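Local structure of Fdc1 (4ZAD) at residues K113-P118 against A241-G246; P195-Q200 against I234-T239; A340-L345 against Y404-I409. The protein catalyses the reversible, prenylated-FMN- and manganese-dependent decarboxylation of aromatic acids, probably including ferulate, coumarate and cinnamate, giving the vinyl aromatics. All coordinates share one frame; numbering follows the deposited sequence.

Contact 1: residues K113-P118 against A241-G246; sequences KKYIPP and AEYIGG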
loop_
_atom_site.group_PDB
_atom_site.type_symbol
_atom_site.label_atom_id
_atom_site.label_comp_id
_atom_site.label_asym_id
_atom_site.label_seq_id
_atom_site.Cartn_x
_atom_site.Cartn_y
_atom_site.Cartn_z
ATOM N N LYS A 113 -9.354 -13.894 -35.371
ATOM C CA LYS A 113 -8.540 -14.483 -36.469
ATOM C C LYS A 113 -7.435 -15.464 -35.968
ATOM O O LYS A 113 -7.000 -16.366 -36.697
ATOM C CB LYS A 113 -7.886 -13.354 -37.326
ATOM C CG LYS A 113 -8.871 -12.321 -37.971
ATOM N N LYS A 114 -6.986 -15.261 -34.732
ATOM C CA LYS A 114 -6.040 -16.164 -34.073
ATOM C C LYS A 114 -6.684 -17.429 -33.488
ATOM O O LYS A 114 -5.955 -18.351 -33.102
ATOM C CB LYS A 114 -5.301 -15.437 -32.928
ATOM C CG LYS A 114 -4.294 -14.369 -33.381
ATOM C CD LYS A 114 -2.849 -14.945 -33.481
ATOM C CE LYS A 114 -1.779 -13.856 -33.858
ATOM N NZ LYS A 114 -1.705 -12.631 -32.962
ATOM N N TYR A 115 -8.016 -17.476 -33.388
ATOM C CA TYR A 115 -8.670 -18.608 -32.698
ATOM C C TYR A 115 -8.550 -19.921 -33.499
ATOM O O TYR A 115 -8.418 -19.906 -34.727
ATOM C CB TYR A 115 -10.147 -18.336 -32.354
ATOM C CG TYR A 115 -10.414 -17.137 -31.487
ATOM C CD1 TYR A 115 -9.373 -16.400 -30.898
ATOM C CD2 TYR A 115 -11.724 -16.738 -31.219
ATOM C CE1 TYR A 115 -9.646 -15.271 -30.104
ATOM C CE2 TYR A 115 -12.001 -15.609 -30.413
ATOM C CZ TYR A 115 -10.957 -14.888 -29.866
ATOM O OH TYR A 115 -11.214 -13.783 -29.089
ATOM N N ILE A 116 -8.556 -21.035 -32.767
ATOM C CA ILE A 116 -8.471 -22.385 -33.324
ATOM C C ILE A 116 -9.405 -23.296 -32.566
ATOM O O ILE A 116 -9.133 -23.623 -31.421
ATOM C CB ILE A 116 -7.071 -22.998 -33.146
ATOM C CG1 ILE A 116 -6.047 -22.322 -34.078
ATOM C CG2 ILE A 116 -7.130 -24.491 -33.436
ATOM C CD1 ILE A 116 -4.627 -22.586 -33.646
ATOM N N PRO A 117 -10.481 -23.745 -33.193
ATOM C CA PRO A 117 -11.453 -24.464 -32.367
ATOM C C PRO A 117 -10.943 -25.802 -31.895
ATOM O O PRO A 117 -10.133 -26.394 -32.563
ATOM C CB PRO A 117 -12.683 -24.645 -33.287
ATOM C CG PRO A 117 -12.298 -24.114 -34.633
ATOM C CD PRO A 117 -10.953 -23.453 -34.559
ATOM N N PRO A 118 -11.502 -26.319 -30.791
ATOM C CA PRO A 118 -11.104 -27.605 -30.280
ATOM C C PRO A 118 -11.401 -28.707 -31.288
ATOM O O PRO A 118 -12.258 -28.531 -32.159
ATOM C CB PRO A 118 -11.965 -27.754 -29.020
ATOM C CG PRO A 118 -13.150 -27.020 -29.286
ATOM C CD PRO A 118 -12.771 -25.884 -30.183
ATOM N N ALA A 241 -13.108 -22.212 -25.559
ATOM C CA ALA A 241 -12.231 -23.207 -26.243
ATOM C C ALA A 241 -11.433 -22.664 -27.444
ATOM O O ALA A 241 -10.321 -23.107 -27.673
ATOM C CB ALA A 241 -13.026 -24.468 -26.688
ATOM N N GLU A 242 -12.004 -21.725 -28.190
ATOM C CA GLU A 242 -11.400 -21.229 -29.427
ATOM C C GLU A 242 -10.239 -20.243 -29.120
ATOM O O GLU A 242 -9.210 -20.247 -29.783
ATOM C CB GLU A 242 -12.478 -20.558 -30.278
ATOM C CG GLU A 242 -13.678 -21.436 -30.573
ATOM C CD GLU A 242 -14.704 -20.815 -31.544
ATOM O OE1 GLU A 242 -14.693 -19.564 -31.792
ATOM O OE2 GLU A 242 -15.549 -21.616 -32.045
ATOM N N TYR A 243 -10.409 -19.397 -28.103
ATOM C CA TYR A 243 -9.325 -18.527 -27.623
ATOM C C TYR A 243 -8.254 -19.395 -27.002
ATOM O O TYR A 243 -7.079 -19.169 -27.236
ATOM C CB TYR A 243 -9.864 -17.539 -26.615
ATOM C CG TYR A 243 -8.920 -16.512 -26.026
ATOM C CD1 TYR A 243 -8.148 -15.655 -26.824
ATOM C CD2 TYR A 243 -8.895 -16.297 -24.661
ATOM C CE1 TYR A 243 -7.327 -14.676 -26.242
ATOM C CE2 TYR A 243 -8.084 -15.312 -24.078
ATOM C CZ TYR A 243 -7.313 -14.507 -24.863
ATOM O OH TYR A 243 -6.514 -13.573 -24.244
ATOM N N ILE A 244 -8.634 -20.428 -26.253
ATOM C CA ILE A 244 -7.603 -21.284 -25.631
ATOM C C ILE A 244 -6.722 -21.912 -26.712
ATOM O O ILE A 244 -5.501 -21.918 -26.589
ATOM C CB ILE A 244 -8.176 -22.362 -24.675
ATOM C CG1 ILE A 244 -8.873 -21.700 -23.450
ATOM C CG2 ILE A 244 -7.082 -23.269 -24.224
ATOM C CD1 ILE A 244 -10.014 -22.472 -22.920
ATOM N N GLY A 245 -7.352 -22.382 -27.777
ATOM C CA GLY A 245 -6.633 -22.911 -28.935
ATOM C C GLY A 245 -5.582 -21.962 -29.553
ATOM O O GLY A 245 -4.438 -22.347 -29.800
ATOM N N GLY A 246 -5.962 -20.714 -29.774
ATOM C CA GLY A 246 -5.033 -19.750 -30.321
ATOM C C GLY A 246 -3.852 -19.597 -29.373
ATOM O O GLY A 246 -2.694 -19.689 -29.771
HETATM O O HOH W 1 -9.341 -25.065 -29.120
#
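Y115 lays its side chain across the carbonyl end of E242 and the start of Y243. CB comes 3.3 Å from E242 O, and CG, anti to the carbonyl carbon (chi1 -58°), also lies against that oxygen. Farther out, one face of the ring takes Y243 CA, set toward the rim, and CE1 lies 3.6 Å from Y243 CD1. The two tyrosine rings, with planes 65° apart, meet obliquely. Beyond this contact, the OH of Y243 bonds to L106 O at the end of helix 99-108. E242 crosses Y115 at about a right angle, its CB against Y115 CB and its extended chain passing P117, where CG packs near CA.

Backbone atoms do the polar work. I116 N donates to E242 O at 3.2 Å, with an N-H...O angle of 162°. That same oxygen takes G246 N in the helix, and the two donors arrive from opposite faces of the carbonyl plane. From the neighbouring G245, CA points its hydrogen almost straight at I116 O, 3.6 Å away. A water donates to both I116 O and A241 O, while P118 CG sits 3.6 Å from A241 CB.

G245 and G246 carry no CB, which lets the loop backbone lie directly on helix 240-247. The chemistry is thus that of main-chain docking: one direct bond and one water bridge fix the loop that leads into strand 119-120, and tyrosine and proline carbons pack beside it.

Contact 2: residues P195-Q200 against I234-T239; sequences PQHVKQ and IPDGAT. With 4LU (1-deoxy-5-O-phosphono-1-(3,3,4,5-tetramethyl-9,11-dioxo-2,3,8,9,10,11-hexahydro-7H-quinolino[1,8-fg]pteridin-12-ium-7-y l)-D-ribitol), chain E.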
loop_
_atom_site.group_PDB
_atom_site.type_symbol
_atom_site.label_atom_id
_atom_site.label_comp_id
_atom_site.label_asym_id
_atom_site.label_seq_id
_atom_site.Cartn_x
_atom_site.Cartn_y
_atom_site.Cartn_z
ATOM N N PRO A 195 -23.734 -10.976 -13.563
ATOM C CA PRO A 195 -24.014 -11.322 -14.973
ATOM C C PRO A 195 -23.110 -12.448 -15.493
ATOM O O PRO A 195 -22.769 -12.478 -16.692
ATOM C CB PRO A 195 -23.688 -10.025 -15.707
ATOM C CG PRO A 195 -22.459 -9.476 -14.910
ATOM C CD PRO A 195 -22.582 -10.059 -13.460
ATOM N N GLN A 196 -22.738 -13.365 -14.592
ATOM C CA GLN A 196 -21.793 -14.422 -14.926
ATOM C C GLN A 196 -22.327 -15.374 -15.981
ATOM O O GLN A 196 -23.522 -15.692 -16.028
ATOM C CB GLN A 196 -21.387 -15.203 -13.680
ATOM C CG GLN A 196 -20.704 -14.330 -12.653
ATOM C CD GLN A 196 -19.372 -13.771 -13.134
ATOM O OE1 GLN A 196 -19.329 -12.785 -13.901
ATOM N NE2 GLN A 196 -18.275 -14.405 -12.705
ATOM N N HIS A 197 -21.430 -15.864 -16.819
ATOM C CA HIS A 197 -21.885 -16.730 -17.878
ATOM C C HIS A 197 -22.579 -18.028 -17.445
ATOM O O HIS A 197 -23.497 -18.469 -18.119
ATOM C CB HIS A 197 -20.760 -16.972 -18.888
ATOM C CG HIS A 197 -20.439 -15.751 -19.689
ATOM N ND1 HIS A 197 -21.296 -14.677 -19.741
ATOM C CD2 HIS A 197 -19.402 -15.449 -20.496
ATOM C CE1 HIS A 197 -20.790 -13.752 -20.527
ATOM N NE2 HIS A 197 -19.642 -14.198 -21.002
ATOM N N VAL A 198 -22.178 -18.623 -16.323
ATOM C CA VAL A 198 -22.899 -19.821 -15.833
ATOM C C VAL A 198 -24.385 -19.510 -15.693
ATOM O O VAL A 198 -25.202 -20.394 -15.921
ATOM C CB VAL A 198 -22.362 -20.398 -14.504
ATOM C CG1 VAL A 198 -21.024 -21.064 -14.703
ATOM C CG2 VAL A 198 -22.236 -19.340 -13.481
ATOM N N LYS A 199 -24.715 -18.257 -15.340
ATOM C CA LYS A 199 -26.109 -17.785 -15.267
ATOM C C LYS A 199 -26.726 -17.397 -16.604
ATOM O O LYS A 199 -27.809 -17.805 -16.885
ATOM C CB LYS A 199 -26.228 -16.581 -14.325
ATOM C CG LYS A 199 -27.613 -15.985 -14.263
ATOM C CD LYS A 199 -28.054 -15.714 -12.849
ATOM C CE LYS A 199 -29.571 -15.385 -12.793
ATOM N NZ LYS A 199 -29.955 -14.427 -13.891
ATOM N N GLN A 200 -26.046 -16.575 -17.402
ATOM C CA GLN A 200 -26.492 -16.266 -18.764
ATOM C C GLN A 200 -26.929 -17.498 -19.540
ATOM O O GLN A 200 -28.039 -17.535 -20.097
ATOM C CB GLN A 200 -25.424 -15.488 -19.551
ATOM C CG GLN A 200 -25.426 -14.015 -19.178
ATOM C CD GLN A 200 -24.496 -13.142 -20.001
ATOM O OE1 GLN A 200 -23.654 -12.435 -19.428
ATOM N NE2 GLN A 200 -24.638 -13.169 -21.325
ATOM N N ILE A 234 -14.054 -13.175 -21.168
ATOM C CA ILE A 234 -14.171 -12.932 -22.611
ATOM C C ILE A 234 -15.657 -12.703 -22.975
ATOM O O ILE A 234 -16.561 -12.811 -22.126
ATOM C CB ILE A 234 -13.544 -14.054 -23.464
ATOM C CG1 ILE A 234 -14.294 -15.386 -23.322
ATOM C CG2 ILE A 234 -12.067 -14.223 -23.126
ATOM C CD1 ILE A 234 -14.033 -16.284 -24.490
ATOM N N PRO A 235 -15.911 -12.351 -24.231
ATOM C CA PRO A 235 -17.235 -11.725 -24.399
ATOM C C PRO A 235 -18.444 -12.662 -24.206
ATOM O O PRO A 235 -18.332 -13.883 -24.376
ATOM C CB PRO A 235 -17.175 -11.200 -25.849
ATOM C CG PRO A 235 -15.660 -10.857 -26.032
ATOM C CD PRO A 235 -15.007 -12.093 -25.377
ATOM N N ASP A 236 -19.585 -12.074 -23.859
ATOM C CA ASP A 236 -20.882 -12.777 -23.961
ATOM C C ASP A 236 -20.926 -13.534 -25.268
ATOM O O ASP A 236 -20.469 -13.027 -26.294
ATOM C CB ASP A 236 -22.058 -11.782 -23.921
ATOM C CG ASP A 236 -22.182 -11.078 -22.589
ATOM O OD1 ASP A 236 -21.300 -11.235 -21.733
ATOM O OD2 ASP A 236 -23.127 -10.353 -22.357
ATOM N N GLY A 237 -21.433 -14.757 -25.253
ATOM C CA GLY A 237 -21.589 -15.515 -26.511
ATOM C C GLY A 237 -20.311 -16.163 -27.016
ATOM O O GLY A 237 -20.355 -16.913 -27.971
ATOM N N ALA A 238 -19.180 -15.909 -26.372
ATOM C CA ALA A 238 -17.908 -16.399 -26.891
ATOM C C ALA A 238 -17.553 -17.796 -26.349
ATOM O O ALA A 238 -17.610 -18.015 -25.133
ATOM C CB ALA A 238 -16.821 -15.423 -26.574
ATOM N N THR A 239 -17.166 -18.716 -27.237
ATOM C CA THR A 239 -16.743 -20.032 -26.809
ATOM C C THR A 239 -15.253 -19.968 -26.403
ATOM O O THR A 239 -14.404 -19.777 -27.265
ATOM C CB THR A 239 -16.966 -21.092 -27.904
ATOM O OG1 THR A 239 -18.377 -21.294 -28.097
ATOM C CG2 THR A 239 -16.256 -22.447 -27.535
HETATM C C9 4LU E . -12.193 -17.192 -10.241
HETATM C C8 4LU E . -11.176 -18.080 -9.867
HETATM C C7 4LU E . -11.320 -18.899 -8.738
HETATM C C10 4LU E . -15.845 -16.895 -9.813
HETATM C C6 4LU E . -12.548 -18.735 -7.907
HETATM N N3 4LU E . -18.369 -17.316 -8.860
HETATM C C2 4LU E . -18.200 -16.704 -10.038
HETATM C C13 4LU E . -13.131 -20.940 -7.244
HETATM C C5 4LU E . -12.778 -19.568 -6.721
HETATM C C1 4LU E . -14.930 -18.290 -6.524
HETATM O O2 4LU E . -19.219 -16.371 -10.657
HETATM N N1 4LU E . -16.948 -16.491 -10.512
HETATM C C4 4LU E . -17.318 -17.719 -8.117
HETATM O O4 4LU E . -17.627 -18.277 -7.037
HETATM C C4A 4LU E . -16.031 -17.517 -8.559
HETATM N N5 4LU E . -14.755 -17.621 -7.628
HETATM C C3 4LU E . -14.022 -19.231 -6.051
HETATM C C12 4LU E . -11.578 -19.690 -5.787
HETATM C C5A 4LU E . -13.569 -17.743 -8.331
HETATM C C7M 4LU E . -10.266 -19.886 -8.310
HETATM C C8M 4LU E . -9.965 -18.142 -10.761
HETATM C C9A 4LU E . -13.439 -17.128 -9.598
HETATM N N10 4LU E . -14.600 -16.684 -10.323
HETATM C "C1'" 4LU E . -14.518 -15.553 -11.258
HETATM C "C2'" 4LU E . -14.827 -16.078 -12.660
HETATM O "O2'" 4LU E . -14.053 -17.275 -12.882
HETATM C "C3'" 4LU E . -14.554 -15.033 -13.750
HETATM O "O3'" 4LU E . -15.429 -13.900 -13.571
HETATM C "C4'" 4LU E . -14.742 -15.606 -15.171
HETATM O "O4'" 4LU E . -14.807 -14.529 -16.111
HETATM C "C5'" 4LU E . -16.050 -16.405 -15.296
HETATM O "O5'" 4LU E . -16.291 -16.899 -16.599
HETATM P P 4LU E . -17.342 -16.254 -17.599
HETATM O O2P 4LU E . -17.302 -17.334 -18.679
HETATM O O3P 4LU E . -16.715 -14.884 -17.937
HETATM O O1P 4LU E . -18.642 -16.131 -16.833
#
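H197 stands between the phosphate of the prenylated FMN, near its CB and CD2, and D236, near CE1 and NE2; its side chain can be followed outward from the first turn of helix 197-207. CB lies 3.1 Å from the cofactor's O1P, the oxygen that also accepts the H197 backbone N-H at 2.8 Å. CG stands anti to the carbonyl carbon (chi1 -70°), 3.4 Å from O1P. From there the ring divides. CD2 meets O2P on the cofactor side; ND1, on the other, gives a weak bond to Q200 OE1, which lies in the ring plane. CE1 heads for D236 OD1, also near that plane, but their modelled separation is too short to be trusted. At the tip, NE2 lies 3.6 Å from I234 O. The side chain comes within about 2 Å of the bound manganese, consistent with a ligand role, probably through NE2; N174 and E240 also belong to that metal site.

D236 turns its carboxylate 74° away from the imidazole plane. Its OD2 receives a weak bond from Q200 NE2 at 3.4 Å, and its stronger partner is Y404 OH. P235 to A238 form a type II turn, closed by A238 N bonding to P235 O.

Q196, the N-cap residue, bends at chi2 (-65°) and turns its amide back to the cofactor. NE2 donates to both O3' of the ribityl chain and O2 of the flavin, each at 3.0 Å.

Q196 thus holds the ribityl and flavin oxygens and the helix start holds the phosphate, whose charge the helix dipole probably helps to offset. The imidazole lies beside the phosphate and probably serves the manganese, with the 234-239 loop packed at its outer edge.

Contact 3: residues A340-L345 against Y404-I409; sequences AETKYL and YKVCSI. With 4LU (1-deoxy-5-O-phosphono-1-(3,3,4,5-tetramethyl-9,11-dioxo-2,3,8,9,10,11-hexahydro-7H-quinolino[1,8-fg]pteridin-12-ium-7-y l)-D-ribitol), chain E.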
loop_
_atom_site.group_PDB
_atom_site.type_symbol
_atom_site.label_atom_id
_atom_site.label_comp_id
_atom_site.label_asym_id
_atom_site.label_seq_id
_atom_site.Cartn_x
_atom_site.Cartn_y
_atom_site.Cartn_z
ATOM N N ALA A 340 -6.351 -7.920 -18.195
ATOM C CA ALA A 340 -6.086 -8.286 -19.563
ATOM C C ALA A 340 -7.303 -8.038 -20.442
ATOM O O ALA A 340 -7.186 -7.378 -21.464
ATOM C CB ALA A 340 -5.652 -9.713 -19.653
ATOM N N GLU A 341 -8.475 -8.521 -20.068
ATOM C CA GLU A 341 -9.606 -8.218 -20.925
ATOM C C GLU A 341 -9.875 -6.696 -21.013
ATOM O O GLU A 341 -10.213 -6.201 -22.075
ATOM C CB GLU A 341 -10.851 -8.979 -20.529
ATOM C CG GLU A 341 -12.066 -8.772 -21.467
ATOM C CD GLU A 341 -11.993 -9.512 -22.804
ATOM O OE1 GLU A 341 -10.915 -10.004 -23.192
ATOM O OE2 GLU A 341 -13.036 -9.587 -23.494
ATOM N N THR A 342 -9.703 -5.942 -19.935
ATOM C CA THR A 342 -9.994 -4.526 -20.001
ATOM C C THR A 342 -8.977 -3.801 -20.907
ATOM O O THR A 342 -9.305 -2.808 -21.591
ATOM C CB THR A 342 -10.048 -3.902 -18.624
ATOM O OG1 THR A 342 -10.928 -4.670 -17.785
ATOM C CG2 THR A 342 -10.547 -2.456 -18.717
ATOM N N LYS A 343 -7.748 -4.322 -20.941
ATOM C CA LYS A 343 -6.730 -3.763 -21.834
ATOM C C LYS A 343 -7.207 -4.020 -23.255
ATOM O O LYS A 343 -7.243 -3.121 -24.046
ATOM C CB LYS A 343 -5.365 -4.419 -21.629
ATOM C CG LYS A 343 -4.199 -3.493 -21.686
ATOM C CD LYS A 343 -3.900 -2.883 -23.058
ATOM C CE LYS A 343 -2.332 -2.567 -23.201
ATOM N NZ LYS A 343 -1.393 -3.751 -22.804
ATOM N N TYR A 344 -7.608 -5.252 -23.556
ATOM C CA TYR A 344 -8.049 -5.545 -24.888
ATOM C C TYR A 344 -9.176 -4.604 -25.281
ATOM O O TYR A 344 -9.057 -3.868 -26.242
ATOM C CB TYR A 344 -8.440 -7.009 -25.111
ATOM C CG TYR A 344 -8.893 -7.203 -26.544
ATOM C CD1 TYR A 344 -7.972 -7.176 -27.608
ATOM C CD2 TYR A 344 -10.239 -7.299 -26.857
ATOM C CE1 TYR A 344 -8.401 -7.278 -28.936
ATOM C CE2 TYR A 344 -10.665 -7.401 -28.166
ATOM C CZ TYR A 344 -9.755 -7.391 -29.192
ATOM O OH TYR A 344 -10.219 -7.513 -30.491
ATOM N N LEU A 345 -10.256 -4.604 -24.521
ATOM C CA LEU A 345 -11.398 -3.777 -24.850
ATOM C C LEU A 345 -11.060 -2.290 -25.033
ATOM O O LEU A 345 -11.642 -1.625 -25.874
ATOM C CB LEU A 345 -12.492 -3.974 -23.790
ATOM C CG LEU A 345 -13.219 -5.316 -23.871
ATOM C CD1 LEU A 345 -14.315 -5.439 -22.826
ATOM C CD2 LEU A 345 -13.835 -5.428 -25.271
ATOM N N TYR A 404 -19.582 -3.910 -19.067
ATOM C CA TYR A 404 -20.544 -3.978 -17.980
ATOM C C TYR A 404 -20.297 -5.147 -17.040
ATOM O O TYR A 404 -20.341 -4.977 -15.831
ATOM C CB TYR A 404 -21.992 -4.017 -18.520
ATOM C CG TYR A 404 -22.488 -5.368 -18.924
ATOM C CD1 TYR A 404 -22.141 -5.898 -20.148
ATOM C CD2 TYR A 404 -23.295 -6.135 -18.070
ATOM C CE1 TYR A 404 -22.589 -7.163 -20.543
ATOM C CE2 TYR A 404 -23.765 -7.424 -18.472
ATOM C CZ TYR A 404 -23.393 -7.924 -19.704
ATOM O OH TYR A 404 -23.790 -9.165 -20.158
ATOM N N LYS A 405 -20.038 -6.319 -17.604
ATOM C CA LYS A 405 -19.691 -7.486 -16.842
ATOM C C LYS A 405 -18.185 -7.554 -16.494
ATOM O O LYS A 405 -17.795 -7.912 -15.344
ATOM C CB LYS A 405 -20.050 -8.733 -17.648
ATOM C CG LYS A 405 -19.380 -10.000 -17.136
ATOM C CD LYS A 405 -19.954 -11.272 -17.764
ATOM C CE LYS A 405 -19.213 -12.509 -17.247
ATOM N NZ LYS A 405 -17.787 -12.476 -17.626
ATOM N N VAL A 406 -17.342 -7.269 -17.491
ATOM C CA VAL A 406 -15.904 -7.469 -17.350
ATOM C C VAL A 406 -15.416 -6.782 -16.082
ATOM O O VAL A 406 -14.724 -7.418 -15.258
ATOM C CB VAL A 406 -15.112 -6.923 -18.547
ATOM C CG1 VAL A 406 -13.665 -6.742 -18.171
ATOM C CG2 VAL A 406 -15.309 -7.804 -19.813
ATOM N N CYS A 407 -15.789 -5.508 -15.922
ATOM C CA CYS A 407 -15.338 -4.687 -14.792
ATOM C C CYS A 407 -16.264 -4.716 -13.563
ATOM O O CYS A 407 -16.124 -3.901 -12.672
ATOM C CB CYS A 407 -15.146 -3.227 -15.235
ATOM S SG CYS A 407 -13.929 -3.029 -16.558
ATOM N N SER A 408 -17.196 -5.652 -13.508
ATOM C CA SER A 408 -18.206 -5.640 -12.468
ATOM C C SER A 408 -17.599 -5.736 -11.076
ATOM O O SER A 408 -18.156 -5.173 -10.123
ATOM C CB SER A 408 -19.158 -6.771 -12.678
ATOM O OG SER A 408 -18.433 -7.968 -12.549
ATOM N N ILE A 409 -16.450 -6.400 -10.947
ATOM C CA ILE A 409 -15.808 -6.521 -9.625
ATOM C C ILE A 409 -15.058 -5.289 -9.172
ATOM O O ILE A 409 -14.629 -5.225 -8.043
ATOM C CB ILE A 409 -14.840 -7.692 -9.536
ATOM C CG1 ILE A 409 -13.492 -7.329 -10.159
ATOM C CG2 ILE A 409 -15.475 -8.961 -10.151
ATOM C CD1 ILE A 409 -12.707 -8.549 -10.599
HETATM C C9 4LU E . -12.193 -17.192 -10.241
HETATM C C8 4LU E . -11.176 -18.080 -9.867
HETATM C C7 4LU E . -11.320 -18.899 -8.738
HETATM C C10 4LU E . -15.845 -16.895 -9.813
HETATM C C6 4LU E . -12.548 -18.735 -7.907
HETATM N N3 4LU E . -18.369 -17.316 -8.860
HETATM C C2 4LU E . -18.200 -16.704 -10.038
HETATM C C13 4LU E . -13.131 -20.940 -7.244
HETATM C C5 4LU E . -12.778 -19.568 -6.721
HETATM C C1 4LU E . -14.930 -18.290 -6.524
HETATM O O2 4LU E . -19.219 -16.371 -10.657
HETATM N N1 4LU E . -16.948 -16.491 -10.512
HETATM C C4 4LU E . -17.318 -17.719 -8.117
HETATM O O4 4LU E . -17.627 -18.277 -7.037
HETATM C C4A 4LU E . -16.031 -17.517 -8.559
HETATM N N5 4LU E . -14.755 -17.621 -7.628
HETATM C C3 4LU E . -14.022 -19.231 -6.051
HETATM C C12 4LU E . -11.578 -19.690 -5.787
HETATM C C5A 4LU E . -13.569 -17.743 -8.331
HETATM C C7M 4LU E . -10.266 -19.886 -8.310
HETATM C C8M 4LU E . -9.965 -18.142 -10.761
HETATM C C9A 4LU E . -13.439 -17.128 -9.598
HETATM N N10 4LU E . -14.600 -16.684 -10.323
HETATM C "C1'" 4LU E . -14.518 -15.553 -11.258
HETATM C "C2'" 4LU E . -14.827 -16.078 -12.660
HETATM O "O2'" 4LU E . -14.053 -17.275 -12.882
HETATM C "C3'" 4LU E . -14.554 -15.033 -13.750
HETATM O "O3'" 4LU E . -15.429 -13.900 -13.571
HETATM C "C4'" 4LU E . -14.742 -15.606 -15.171
HETATM O "O4'" 4LU E . -14.807 -14.529 -16.111
HETATM C "C5'" 4LU E . -16.050 -16.405 -15.296
HETATM O "O5'" 4LU E . -16.291 -16.899 -16.599
HETATM P P 4LU E . -17.342 -16.254 -17.599
HETATM O O2P 4LU E . -17.302 -17.334 -18.679
HETATM O O3P 4LU E . -16.715 -14.884 -17.937
HETATM O O1P 4LU E . -18.642 -16.131 -16.833
#
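V406 pushes its two methyls toward helix 334-347, where E341, T342 and L345 receive them. L345 approaches tip to tip, with CD1 4.0 Å from V406 CG2. E341 instead crosses the valine at about a right angle and touches the same methyl through CG, 3.8 Å away. That contact is made by the aliphatic part of the glutamate: CG stands anti to the backbone N (chi1 -176°), and the chain then bends at chi2, its carboxylate forming a salt bridge with R110. T342 meets V406 obliquely. Its OG1 comes 3.5 Å from CG1 of the valine and 3.6 Å from C407 SG, while bonding to V338 O in its own helix.

K405 next to V406 belongs to the cofactor site: NZ donates to phosphate oxygen O3P at 2.7 Å. K405 also opens a type I turn to S408, and K405 O takes both S408 N and S408 OG.

The valine contact thus sets the loop between helix 386-399 and strand 412-417 against helix 334-347. L397 of helix 386-399 touches both T342 and C407, and helix 99-108 meets A340 and K343.

How the contacts relate
From the N terminus, the loop after helix 99-108 comes first, and contact 1 closes when it meets helix 240-247. Contact 2 nests inside that long loop, joining the start of helix 197-207 to the connection just ahead of helix 240-247; the two touch where Y243 packs on I234. Contact 3 follows in series, in the C-terminal domain, bringing helix 334-347 to the loop before strand 412-417. Contacts 2 and 3 meet through a probable hydrogen bond between D236 OD2 and Y404 OH, packing of P195 and Q196 on K405, and the shared cofactor phosphate. Contact 1 reaches contact 3 nowhere directly; their centres lie about 20 Å apart.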